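Local coordinates for protein beta-L-arabinobiosidase (Bacteroides thetaiotaomicron, PDB 5MQR) that probably hydrolyses glycosidic bonds during breakdown of complex plant pectin by a gut bacterium, with a beta-L-arabinobiosidase activity and a sialidase-like propeller in the same chain, at residues G43-V48 and T346-V351; T320-Y325 and L334-S339; V407-S412 and E462-A467. All coordinates share one frame; numbering follows the deposited sequence.

Contact 1. Residues G43-V48 and T346-V351. With NA (sodium ion), chain I.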
ATOM      1  N   GLY A  43       0.209   6.996  22.771  1.00 21.59           N
ATOM      2  CA  GLY A  43       1.571   7.382  22.339  1.00 21.29           C
ATOM      3  C   GLY A  43       1.710   8.403  21.200  1.00 21.26           C
ATOM      4  O   GLY A  43       2.816   8.645  20.730  1.00 20.18           O
ATOM      5  N   GLN A  44       0.594   9.003  20.783  1.00 21.50           N
ATOM      6  CA  GLN A  44       0.476   9.726  19.527  1.00 21.95           C
ATOM      7  C   GLN A  44       0.774   8.848  18.321  1.00 21.67           C
ATOM      8  O   GLN A  44       1.117   9.366  17.291  1.00 21.85           O
ATOM      9  CB  GLN A  44       1.341  10.992  19.491  1.00 22.17           C
ATOM     10  CG  GLN A  44       1.028  11.953  20.603  1.00 22.72           C
ATOM     11  CD  GLN A  44       1.756  13.280  20.433  1.00 23.10           C
ATOM     12  OE1 GLN A  44       2.818  13.484  21.000  1.00 22.69           O
ATOM     13  NE2 GLN A  44       1.179  14.188  19.652  1.00 23.40           N
ATOM     14  N   LEU A  45       0.589   7.530  18.447  1.00 21.83           N
ATOM     15  CA  LEU A  45       0.739   6.593  17.343  1.00 20.98           C
ATOM     16  C   LEU A  45      -0.576   6.436  16.606  1.00 21.22           C
ATOM     17  O   LEU A  45      -1.615   6.235  17.227  1.00 21.07           O
ATOM     18  CB  LEU A  45       1.166   5.234  17.859  1.00 20.59           C
ATOM     19  CG  LEU A  45       2.461   5.177  18.664  1.00 20.54           C
ATOM     20  CD1 LEU A  45       2.698   3.750  19.102  1.00 20.24           C
ATOM     21  CD2 LEU A  45       3.661   5.696  17.863  1.00 20.52           C
ATOM     22  N   SER A  46      -0.529   6.552  15.284  1.00 20.82           N
ATOM     23  CA  SER A  46      -1.662   6.269  14.447  1.00 21.01           C
ATOM     24  C   SER A  46      -1.770   4.760  14.329  1.00 20.45           C
ATOM     25  O   SER A  46      -0.752   4.069  14.253  1.00 19.75           O
ATOM     26  CB  SER A  46      -1.477   6.886  13.057  1.00 21.65           C
ATOM     27  OG  SER A  46      -2.676   6.797  12.296  1.00 22.14           O
ATOM     28  N   PRO A  47      -2.993   4.234  14.342  1.00 20.62           N
ATOM     29  CA  PRO A  47      -3.157   2.791  14.245  1.00 20.98           C
ATOM     30  C   PRO A  47      -3.026   2.298  12.838  1.00 20.85           C
ATOM     31  O   PRO A  47      -3.243   3.063  11.917  1.00 20.42           O
ATOM     32  CB  PRO A  47      -4.588   2.563  14.737  1.00 21.18           C
ATOM     33  CG  PRO A  47      -5.304   3.816  14.334  1.00 21.47           C
ATOM     34  CD  PRO A  47      -4.284   4.921  14.519  1.00 21.31           C
ATOM     35  N   VAL A  48      -2.697   1.015  12.694  1.00 21.07           N
ATOM     36  CA  VAL A  48      -2.839   0.337  11.418  1.00 21.43           C
ATOM     37  C   VAL A  48      -4.331   0.191  11.083  1.00 22.08           C
ATOM     38  O   VAL A  48      -5.188   0.302  11.962  1.00 22.37           O
ATOM     39  CB  VAL A  48      -2.054  -0.985  11.353  1.00 21.70           C
ATOM     40  CG1 VAL A  48      -0.564  -0.717  11.595  1.00 21.97           C
ATOM     41  CG2 VAL A  48      -2.573  -2.022  12.332  1.00 21.74           C
ATOM     42  N   THR A 346      10.991  -1.432  10.914  1.00 22.09           N
ATOM     43  CA  THR A 346      11.054  -0.087  10.354  1.00 22.20           C
ATOM     44  C   THR A 346       9.866   0.802  10.648  1.00 22.27           C
ATOM     45  O   THR A 346       9.928   1.968  10.329  1.00 22.81           O
ATOM     46  CB  THR A 346      11.209  -0.161   8.810  1.00 22.31           C
ATOM     47  OG1 THR A 346      10.077  -0.818   8.246  1.00 22.54           O
ATOM     48  CG2 THR A 346      12.454  -0.965   8.444  1.00 22.46           C
ATOM     49  N   THR A 347       8.792   0.273  11.237  1.00 22.03           N
ATOM     50  CA  THR A 347       7.574   1.043  11.510  1.00 21.35           C
ATOM     51  C   THR A 347       7.169   0.954  12.991  1.00 20.71           C
ATOM     52  O   THR A 347       7.608   0.053  13.723  1.00 20.36           O
ATOM     53  CB  THR A 347       6.378   0.513  10.660  1.00 21.52           C
ATOM     54  OG1 THR A 347       6.031  -0.824  11.062  1.00 21.71           O
ATOM     55  CG2 THR A 347       6.721   0.524   9.159  1.00 21.99           C
ATOM     56  N   LEU A 348       6.304   1.878  13.397  1.00 20.17           N
ATOM     57  CA  LEU A 348       5.714   1.873  14.730  1.00 20.11           C
ATOM     58  C   LEU A 348       4.339   2.504  14.663  1.00 19.95           C
ATOM     59  O   LEU A 348       4.214   3.674  14.352  1.00 21.25           O
ATOM     60  CB  LEU A 348       6.588   2.624  15.718  1.00 20.12           C
ATOM     61  CG  LEU A 348       6.097   2.595  17.169  1.00 20.14           C
ATOM     62  CD1 LEU A 348       6.165   1.172  17.700  1.00 20.49           C
ATOM     63  CD2 LEU A 348       6.911   3.547  18.019  1.00 20.31           C
ATOM     64  N   ASN A 349       3.316   1.707  14.925  1.00 19.82           N
ATOM     65  CA  ASN A 349       1.920   2.141  14.896  1.00 20.00           C
ATOM     66  C   ASN A 349       1.152   1.509  16.055  1.00 20.13           C
ATOM     67  O   ASN A 349       1.670   0.642  16.773  1.00 19.69           O
ATOM     68  CB  ASN A 349       1.287   1.738  13.569  1.00 20.14           C
ATOM     69  CG  ASN A 349       1.912   2.470  12.382  1.00 20.50           C
ATOM     70  OD1 ASN A 349       2.827   1.955  11.742  1.00 20.26           O
ATOM     71  ND2 ASN A 349       1.451   3.688  12.128  1.00 20.65           N
ATOM     72  N   LEU A 350      -0.075   1.972  16.239  1.00 20.46           N
ATOM     73  CA  LEU A 350      -0.919   1.575  17.369  1.00 20.70           C
ATOM     74  C   LEU A 350      -1.716   0.304  17.105  1.00 20.74           C
ATOM     75  O   LEU A 350      -2.251   0.091  15.999  1.00 20.39           O
ATOM     76  CB  LEU A 350      -1.899   2.703  17.685  1.00 21.04           C
ATOM     77  CG  LEU A 350      -2.710   2.564  18.982  1.00 21.71           C
ATOM     78  CD1 LEU A 350      -1.788   2.780  20.176  1.00 21.64           C
ATOM     79  CD2 LEU A 350      -3.832   3.583  18.932  1.00 21.78           C
ATOM     80  N   VAL A 351      -1.782  -0.542  18.129  1.00 20.64           N
ATOM     81  CA  VAL A 351      -2.716  -1.665  18.177  1.00 20.68           C
ATOM     82  C   VAL A 351      -3.830  -1.294  19.160  1.00 20.98           C
ATOM     83  O   VAL A 351      -4.977  -1.237  18.762  1.00 21.93           O
ATOM     84  CB  VAL A 351      -2.026  -2.974  18.603  1.00 20.93           C
ATOM     85  CG1 VAL A 351      -3.046  -4.093  18.808  1.00 21.09           C
ATOM     86  CG2 VAL A 351      -0.988  -3.377  17.564  1.00 20.67           C
TER
HETATM   87 NA    NA I1208       2.039   9.754  14.958  1.00 30.96          NA
HETATM   88  O   HOH W   1       1.686   7.907  14.040  1.00 31.45           O
HETATM   89  O   HOH W   2       3.995   9.748  16.174  1.00 35.68           O
HETATM   90  O   HOH W   3       3.629  10.730  13.256  1.00 32.14           O

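Contact 2. Residues T320-Y325 and L334-S339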
ATOM      1  N   THR A 320       5.796 -11.858   5.896  1.00 26.53           N
ATOM      2  CA  THR A 320       6.512 -10.802   6.599  1.00 26.05           C
ATOM      3  C   THR A 320       6.443 -11.040   8.118  1.00 25.32           C
ATOM      4  O   THR A 320       5.981 -12.088   8.565  1.00 25.57           O
ATOM      5  CB  THR A 320       5.992  -9.409   6.204  1.00 26.12           C
ATOM      6  OG1 THR A 320       4.676  -9.198   6.721  1.00 26.30           O
ATOM      7  CG2 THR A 320       6.005  -9.248   4.681  1.00 27.03           C
ATOM      8  N   TYR A 321       6.965 -10.093   8.892  1.00 23.73           N
ATOM      9  CA  TYR A 321       7.124 -10.254  10.307  1.00 23.17           C
ATOM     10  C   TYR A 321       6.563  -9.028  11.041  1.00 22.19           C
ATOM     11  O   TYR A 321       6.469  -7.939  10.460  1.00 21.29           O
ATOM     12  CB  TYR A 321       8.602 -10.487  10.607  1.00 23.46           C
ATOM     13  CG  TYR A 321       9.127 -11.804  10.042  1.00 24.08           C
ATOM     14  CD1 TYR A 321       9.576 -11.901   8.717  1.00 24.31           C
ATOM     15  CD2 TYR A 321       9.186 -12.934  10.827  1.00 24.24           C
ATOM     16  CE1 TYR A 321      10.074 -13.100   8.199  1.00 24.52           C
ATOM     17  CE2 TYR A 321       9.667 -14.128  10.325  1.00 25.22           C
ATOM     18  CZ  TYR A 321      10.109 -14.204   9.002  1.00 25.37           C
ATOM     19  OH  TYR A 321      10.581 -15.397   8.527  1.00 25.84           O
ATOM     20  N   ALA A 322       6.161  -9.241  12.296  1.00 21.24           N
ATOM     21  CA  ALA A 322       5.628  -8.200  13.157  1.00 21.01           C
ATOM     22  C   ALA A 322       6.015  -8.445  14.619  1.00 21.17           C
ATOM     23  O   ALA A 322       6.084  -9.590  15.080  1.00 20.74           O
ATOM     24  CB  ALA A 322       4.115  -8.103  13.037  1.00 20.77           C
ATOM     25  N   THR A 323       6.270  -7.344  15.332  1.00 21.11           N
ATOM     26  CA  THR A 323       6.419  -7.364  16.786  1.00 21.66           C
ATOM     27  C   THR A 323       5.295  -6.544  17.386  1.00 21.72           C
ATOM     28  O   THR A 323       4.896  -5.543  16.799  1.00 22.40           O
ATOM     29  CB  THR A 323       7.777  -6.817  17.240  1.00 21.37           C
ATOM     30  OG1 THR A 323       8.139  -5.703  16.413  1.00 21.53           O
ATOM     31  CG2 THR A 323       8.810  -7.867  17.124  1.00 21.68           C
ATOM     32  N   VAL A 324       4.771  -6.997  18.524  1.00 21.99           N
ATOM     33  CA  VAL A 324       3.728  -6.295  19.275  1.00 21.71           C
ATOM     34  C   VAL A 324       4.221  -6.158  20.703  1.00 21.61           C
ATOM     35  O   VAL A 324       4.709  -7.115  21.293  1.00 21.89           O
ATOM     36  CB  VAL A 324       2.384  -7.048  19.204  1.00 22.18           C
ATOM     37  CG1 VAL A 324       1.299  -6.331  19.994  1.00 22.01           C
ATOM     38  CG2 VAL A 324       1.960  -7.169  17.737  1.00 22.41           C
ATOM     39  N   TYR A 325       4.153  -4.941  21.225  1.00 21.21           N
ATOM     40  CA  TYR A 325       4.816  -4.593  22.473  1.00 20.72           C
ATOM     41  C   TYR A 325       4.404  -3.222  22.956  1.00 20.23           C
ATOM     42  O   TYR A 325       3.850  -2.441  22.200  1.00 19.55           O
ATOM     43  CB  TYR A 325       6.341  -4.623  22.322  1.00 21.08           C
ATOM     44  CG  TYR A 325       6.958  -3.693  21.277  1.00 20.65           C
ATOM     45  CD1 TYR A 325       6.803  -3.932  19.909  1.00 20.80           C
ATOM     46  CD2 TYR A 325       7.730  -2.605  21.650  1.00 20.76           C
ATOM     47  CE1 TYR A 325       7.396  -3.103  18.947  1.00 20.66           C
ATOM     48  CE2 TYR A 325       8.318  -1.770  20.696  1.00 20.82           C
ATOM     49  CZ  TYR A 325       8.149  -2.028  19.347  1.00 20.50           C
ATOM     50  OH  TYR A 325       8.698  -1.206  18.419  1.00 20.14           O
ATOM     51  N   LEU A 334      -0.169  -0.299  23.400  1.00 19.74           N
ATOM     52  CA  LEU A 334       0.287  -1.535  22.792  1.00 20.58           C
ATOM     53  C   LEU A 334       0.446  -1.182  21.314  1.00 20.54           C
ATOM     54  O   LEU A 334      -0.490  -0.645  20.700  1.00 21.06           O
ATOM     55  CB  LEU A 334      -0.725  -2.652  22.980  1.00 20.84           C
ATOM     56  CG  LEU A 334      -0.235  -4.069  22.665  1.00 21.27           C
ATOM     57  CD1 LEU A 334       0.829  -4.485  23.669  1.00 21.95           C
ATOM     58  CD2 LEU A 334      -1.395  -5.043  22.717  1.00 21.57           C
ATOM     59  N   ALA A 335       1.632  -1.443  20.775  1.00 20.17           N
ATOM     60  CA  ALA A 335       2.012  -1.006  19.438  1.00 20.06           C
ATOM     61  C   ALA A 335       2.486  -2.187  18.600  1.00 19.78           C
ATOM     62  O   ALA A 335       2.730  -3.279  19.116  1.00 20.02           O
ATOM     63  CB  ALA A 335       3.121   0.032  19.553  1.00 20.31           C
ATOM     64  N   ILE A 336       2.620  -1.940  17.309  1.00 19.38           N
ATOM     65  CA  ILE A 336       3.075  -2.927  16.351  1.00 19.20           C
ATOM     66  C   ILE A 336       4.174  -2.296  15.477  1.00 19.47           C
ATOM     67  O   ILE A 336       4.075  -1.127  15.057  1.00 18.87           O
ATOM     68  CB  ILE A 336       1.920  -3.497  15.487  1.00 19.13           C
ATOM     69  CG1 ILE A 336       2.451  -4.584  14.521  1.00 19.75           C
ATOM     70  CG2 ILE A 336       1.157  -2.397  14.728  1.00 18.54           C
ATOM     71  CD1 ILE A 336       1.361  -5.350  13.791  1.00 20.28           C
ATOM     72  N   SER A 337       5.226  -3.080  15.248  1.00 19.82           N
ATOM     73  CA  SER A 337       6.301  -2.740  14.341  1.00 20.38           C
ATOM     74  C   SER A 337       6.406  -3.843  13.279  1.00 20.72           C
ATOM     75  O   SER A 337       6.304  -5.017  13.601  1.00 21.66           O
ATOM     76  CB  SER A 337       7.642  -2.589  15.104  1.00 20.34           C
ATOM     77  OG  SER A 337       7.702  -1.441  15.950  1.00 20.03           O
ATOM     78  N   LEU A 338       6.641  -3.458  12.030  1.00 20.97           N
ATOM     79  CA  LEU A 338       6.736  -4.402  10.901  1.00 21.13           C
ATOM     80  C   LEU A 338       8.161  -4.559  10.369  1.00 22.06           C
ATOM     81  O   LEU A 338       9.003  -3.661  10.530  1.00 21.59           O
ATOM     82  CB  LEU A 338       5.821  -3.940   9.761  1.00 20.65           C
ATOM     83  CG  LEU A 338       4.374  -3.650  10.178  1.00 20.51           C
ATOM     84  CD1 LEU A 338       3.597  -3.078   9.011  1.00 20.31           C
ATOM     85  CD2 LEU A 338       3.690  -4.890  10.755  1.00 20.52           C
ATOM     86  N   SER A 339       8.409  -5.722   9.755  1.00 22.47           N
ATOM     87  CA  SER A 339       9.694  -6.093   9.171  1.00 22.76           C
ATOM     88  C   SER A 339       9.418  -6.999   7.996  1.00 23.83           C
ATOM     89  O   SER A 339       8.538  -7.869   8.086  1.00 23.01           O
ATOM     90  CB  SER A 339      10.557  -6.870  10.171  1.00 23.07           C
ATOM     91  OG  SER A 339      11.777  -7.335   9.602  1.00 22.80           O
TER

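Contact 3. Residues V407-S412 and E462-A467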
ATOM      1  N   VAL A 407      -0.527  -6.025   6.755  1.00 23.92           N
ATOM      2  CA  VAL A 407      -0.758  -4.905   7.666  1.00 24.27           C
ATOM      3  C   VAL A 407      -0.657  -3.597   6.891  1.00 24.74           C
ATOM      4  O   VAL A 407       0.364  -3.322   6.335  1.00 25.17           O
ATOM      5  CB  VAL A 407       0.235  -4.927   8.837  1.00 24.14           C
ATOM      6  CG1 VAL A 407      -0.080  -3.784   9.826  1.00 23.88           C
ATOM      7  CG2 VAL A 407       0.216  -6.297   9.542  1.00 23.97           C
ATOM      8  N   GLN A 408      -1.731  -2.827   6.833  1.00 26.11           N
ATOM      9  CA  GLN A 408      -1.790  -1.564   6.090  1.00 27.93           C
ATOM     10  C   GLN A 408      -1.671  -0.412   7.087  1.00 26.85           C
ATOM     11  O   GLN A 408      -2.384  -0.406   8.060  1.00 26.05           O
ATOM     12  CB  GLN A 408      -3.148  -1.410   5.389  1.00 30.86           C
ATOM     13  CG  GLN A 408      -3.260  -1.710   3.913  1.00 33.96           C
ATOM     14  CD  GLN A 408      -4.689  -1.474   3.434  1.00 37.73           C
ATOM     15  OE1 GLN A 408      -5.591  -2.280   3.713  1.00 39.83           O
ATOM     16  NE2 GLN A 408      -4.923  -0.334   2.780  1.00 39.28           N
ATOM     17  N   ILE A 409      -0.805   0.560   6.818  1.00 26.94           N
ATOM     18  CA  ILE A 409      -0.678   1.756   7.639  1.00 28.33           C
ATOM     19  C   ILE A 409      -1.731   2.810   7.252  1.00 28.29           C
ATOM     20  O   ILE A 409      -2.425   3.346   8.118  1.00 29.85           O
ATOM     21  CB  ILE A 409       0.712   2.429   7.531  1.00 28.89           C
ATOM     22  CG1 ILE A 409       1.864   1.435   7.710  1.00 30.90           C
ATOM     23  CG2 ILE A 409       0.824   3.577   8.525  1.00 28.91           C
ATOM     24  CD1 ILE A 409       1.706   0.513   8.885  1.00 32.18           C
ATOM     25  N   ASN A 410      -1.823   3.139   5.969  1.00 27.24           N
ATOM     26  CA  ASN A 410      -2.716   4.204   5.516  1.00 27.00           C
ATOM     27  C   ASN A 410      -3.854   3.652   4.724  1.00 25.11           C
ATOM     28  O   ASN A 410      -3.752   2.589   4.148  1.00 25.44           O
ATOM     29  CB  ASN A 410      -1.967   5.197   4.646  1.00 28.50           C
ATOM     30  CG  ASN A 410      -0.784   5.796   5.353  1.00 30.06           C
ATOM     31  OD1 ASN A 410      -0.841   6.171   6.526  1.00 31.83           O
ATOM     32  ND2 ASN A 410       0.309   5.875   4.642  1.00 32.16           N
ATOM     33  N   ALA A 411      -4.945   4.394   4.697  1.00 24.23           N
ATOM     34  CA  ALA A 411      -6.084   4.032   3.901  1.00 24.10           C
ATOM     35  C   ALA A 411      -5.781   4.499   2.469  1.00 23.74           C
ATOM     36  O   ALA A 411      -5.284   5.615   2.280  1.00 24.89           O
ATOM     37  CB  ALA A 411      -7.324   4.707   4.440  1.00 24.46           C
ATOM     38  N   SER A 412      -6.061   3.653   1.487  1.00 22.51           N
ATOM     39  CA  SER A 412      -5.800   3.961   0.089  1.00 22.30           C
ATOM     40  C   SER A 412      -7.032   4.530  -0.634  1.00 22.38           C
ATOM     41  O   SER A 412      -6.934   4.962  -1.782  1.00 22.36           O
ATOM     42  CB  SER A 412      -5.292   2.712  -0.632  1.00 22.05           C
ATOM     43  OG  SER A 412      -6.309   1.767  -0.840  1.00 23.22           O
ATOM     44  N   GLU A 462     -13.168   4.055  14.775  1.00 26.00           N
ATOM     45  CA  GLU A 462     -12.349   5.021  14.042  1.00 26.55           C
ATOM     46  C   GLU A 462     -12.348   4.600  12.571  1.00 25.93           C
ATOM     47  O   GLU A 462     -12.069   3.439  12.257  1.00 24.84           O
ATOM     48  CB  GLU A 462     -10.868   5.075  14.476  1.00 28.42           C
ATOM     49  CG  GLU A 462     -10.535   5.085  15.951  1.00 31.68           C
ATOM     50  CD  GLU A 462      -9.161   5.699  16.318  1.00 33.85           C
ATOM     51  OE1 GLU A 462      -8.297   5.903  15.451  1.00 33.75           O
ATOM     52  OE2 GLU A 462      -8.954   6.031  17.526  1.00 39.14           O
ATOM     53  N   ARG A 463     -12.630   5.544  11.678  1.00 25.33           N
ATOM     54  CA  ARG A 463     -12.484   5.318  10.232  1.00 25.17           C
ATOM     55  C   ARG A 463     -11.231   6.045   9.749  1.00 24.39           C
ATOM     56  O   ARG A 463     -11.197   7.282   9.691  1.00 23.60           O
ATOM     57  CB  ARG A 463     -13.727   5.793   9.462  1.00 24.86           C
ATOM     58  CG  ARG A 463     -13.719   5.511   7.978  1.00 24.76           C
ATOM     59  CD  ARG A 463     -13.613   4.032   7.679  1.00 24.73           C
ATOM     60  NE  ARG A 463     -14.007   3.626   6.326  1.00 24.30           N
ATOM     61  CZ  ARG A 463     -13.200   3.548   5.264  1.00 24.31           C
ATOM     62  NH1 ARG A 463     -11.917   3.898   5.324  1.00 24.65           N
ATOM     63  NH2 ARG A 463     -13.684   3.106   4.113  1.00 23.91           N
ATOM     64  N   LYS A 464     -10.190   5.280   9.447  1.00 24.08           N
ATOM     65  CA  LYS A 464      -9.006   5.853   8.833  1.00 24.42           C
ATOM     66  C   LYS A 464      -9.254   6.127   7.332  1.00 23.48           C
ATOM     67  O   LYS A 464      -9.828   5.304   6.631  1.00 23.30           O
ATOM     68  CB  LYS A 464      -7.815   4.931   9.036  1.00 25.30           C
ATOM     69  CG  LYS A 464      -6.496   5.642   8.881  1.00 26.63           C
ATOM     70  CD  LYS A 464      -5.370   4.908   9.606  1.00 27.14           C
ATOM     71  CE  LYS A 464      -4.160   5.800   9.616  1.00 26.92           C
ATOM     72  NZ  LYS A 464      -2.996   5.090  10.174  1.00 27.38           N
ATOM     73  N   ILE A 465      -8.862   7.305   6.871  1.00 23.06           N
ATOM     74  CA  ILE A 465      -9.056   7.728   5.475  1.00 22.49           C
ATOM     75  C   ILE A 465      -7.748   8.320   4.957  1.00 21.98           C
ATOM     76  O   ILE A 465      -6.852   8.601   5.760  1.00 21.68           O
ATOM     77  CB  ILE A 465     -10.173   8.771   5.355  1.00 22.98           C
ATOM     78  CG1 ILE A 465      -9.885   9.968   6.253  1.00 23.62           C
ATOM     79  CG2 ILE A 465     -11.511   8.139   5.693  1.00 23.59           C
ATOM     80  CD1 ILE A 465     -10.668  11.190   5.887  1.00 24.38           C
ATOM     81  N   PRO A 466      -7.628   8.521   3.624  1.00 21.23           N
ATOM     82  CA  PRO A 466      -6.437   9.205   3.104  1.00 21.12           C
ATOM     83  C   PRO A 466      -6.286  10.595   3.722  1.00 21.16           C
ATOM     84  O   PRO A 466      -7.260  11.342   3.801  1.00 20.86           O
ATOM     85  CB  PRO A 466      -6.699   9.311   1.588  1.00 20.72           C
ATOM     86  CG  PRO A 466      -7.735   8.291   1.299  1.00 21.13           C
ATOM     87  CD  PRO A 466      -8.582   8.190   2.550  1.00 21.28           C
ATOM     88  N   ALA A 467      -5.072  10.881   4.180  1.00 21.31           N
ATOM     89  CA  ALA A 467      -4.715  12.146   4.803  1.00 22.24           C
ATOM     90  C   ALA A 467      -5.130  13.285   3.886  1.00 22.65           C
ATOM     91  O   ALA A 467      -4.705  13.311   2.729  1.00 22.68           O
ATOM     92  CB  ALA A 467      -3.205  12.181   5.056  1.00 21.83           C
TER
HETATM   93  O   HOH W   4      -4.735   7.026   5.947  1.00 21.93           O

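Contact 1. Residues G43-V48 and T346-V351
N349 and L350 grip one backbone oxygen, S46 O, from opposite faces of its carbonyl plane. The amide nitrogen N349 ND2 stands 3.1 Å from S46 O, which lies in the plane of that amide, while the backbone N of L350 reaches the same S46 O at 3.0 Å along a straighter N-H. The N349 amide gets there because its CG stands anti to the carbonyl carbon (chi1 -66°), and asparagine suits the place by offering a short side chain with an N-H that acts like a backbone donor. V48 CG1 packs against N349 CB at 3.7 Å, the two side chains crossing at a slant. P47 pairs with L350 in a single backbone bridge, held by the L350 bond to S46 O and a weak one from V48 N to L350 O. Proline suits position 47, whose nitrogen is not used across this contact; P47 CB packs 4.0 Å from L350 CB. Beyond the bridge, leucines supply apolar bulk: L45 CD2 meets L348 CD2 at 3.9 Å, and L45 CB faces L350 CB. Next to this apolar patch, Q44 O coordinates a sodium ion at 2.5 Å. E494, N495 and three waters complete the site, and one water also accepts from S46 N. The loop 43-48 thus crosses the outermost strand 349-350 of a four-stranded sheet, with strand 334-339 beside that strand in the sheet and strand 564-570 packing against S46 and P47.

Contact 2. Residues T320-Y325 and L334-S339
Y325 lays its ring edge against S337, with Y325 OH 2.7 Å from S337 OG and S337 CB also near the ring plane. Its CG sits between the backbone N and the carbonyl carbon (chi1 59°), which carries the phenol across to the neighbouring strand; S337 OG is also bonded to T347 O. Serine suits the place because its short hydroxyl meets the phenol oxygen at the ring edge, and on the same face T323 OG1 makes a weak hydrogen bond to S337 O at 3.4 Å, beside S337 CB. Beneath these side chains the backbones pair as an antiparallel hairpin, two strands of a four-stranded sheet in a BNR repeat-like region, consistent with a blade of a sialidase-type propeller. T323 and S337 form a hydrogen-bonded pair, T323 N lying 2.9 Å from S337 O and in its carbonyl plane; Y321 with S339 and Y325 with A335 repeat the pattern. The face carrying A322, V324, I336 and L338 is apolar. V324 CG1, anti to its own nitrogen (chi1 179°), packs 3.8 Å from L334 CG, and V324 CG2 meets I336 CG1 more loosely. Alanine's single methyl suits position 322: A322 CB touches I336 CD1 and L338 CD2, both at 4.0 Å, while V389 and L387 of strand 387-393 touch V324 and I336 respectively.

Contact 3. Residues V407-S412 and E462-A467
K464 makes the direct polar link to I409: its ammonium nitrogen, K464 NZ, lies 2.8 Å from I409 O and is tilted 23° from that carbonyl's plane. With CG opposite the backbone nitrogen (chi1 -160°) and the rest of the chain extended, lysine has the length to span from strand to loop, and its CE passes beside the same oxygen. NZ has further partners in S46 OG and P47 O, so three oxygens share its N-H groups. A second polar link runs through water, which accepts from A411 N at 2.9 Å and donates to I465 O at 2.6 Å. Within the strand, R463 NH1 bonds to K464 O at 2.8 Å, with that oxygen near the guanidinium plane, while R463 NE forms a salt bridge to D417. Van der Waals packing is left to A411, whose methyl can sit close to backbone: A411 CB lies 3.4 Å from K464 O and 3.6 Å from I465 CA. P466 adds its ring, CG resting 3.8 Å from A411 O. One extended lysine and a bridging water thus fasten the loop leaving strand 397-403 to strand 460-468 of the same mixed sheet, in a region resembling the CBM domain of sialidase-like proteins.

In the fold
From the N terminus, segment 43-48 comes first, in the loop leading to strand 52-57, and contact 1 closes a long span by joining it to 346-351. Contact 2 is nested inside that span as a tight hairpin, and its strand 334-339 lies beside strand 349-350 in one sheet, so the two contacts share a blade-like unit. Contact 3 follows in series, closing a separate loop between 407-412 and 462-467. A lysine of contact 3 nevertheless bonds back to the 43-48 loop of contact 1, while L338 packs on V407 and I409. Together the three tie the propeller-like sheet and the N-terminal loop to the long mixed sheet containing strand 460-468.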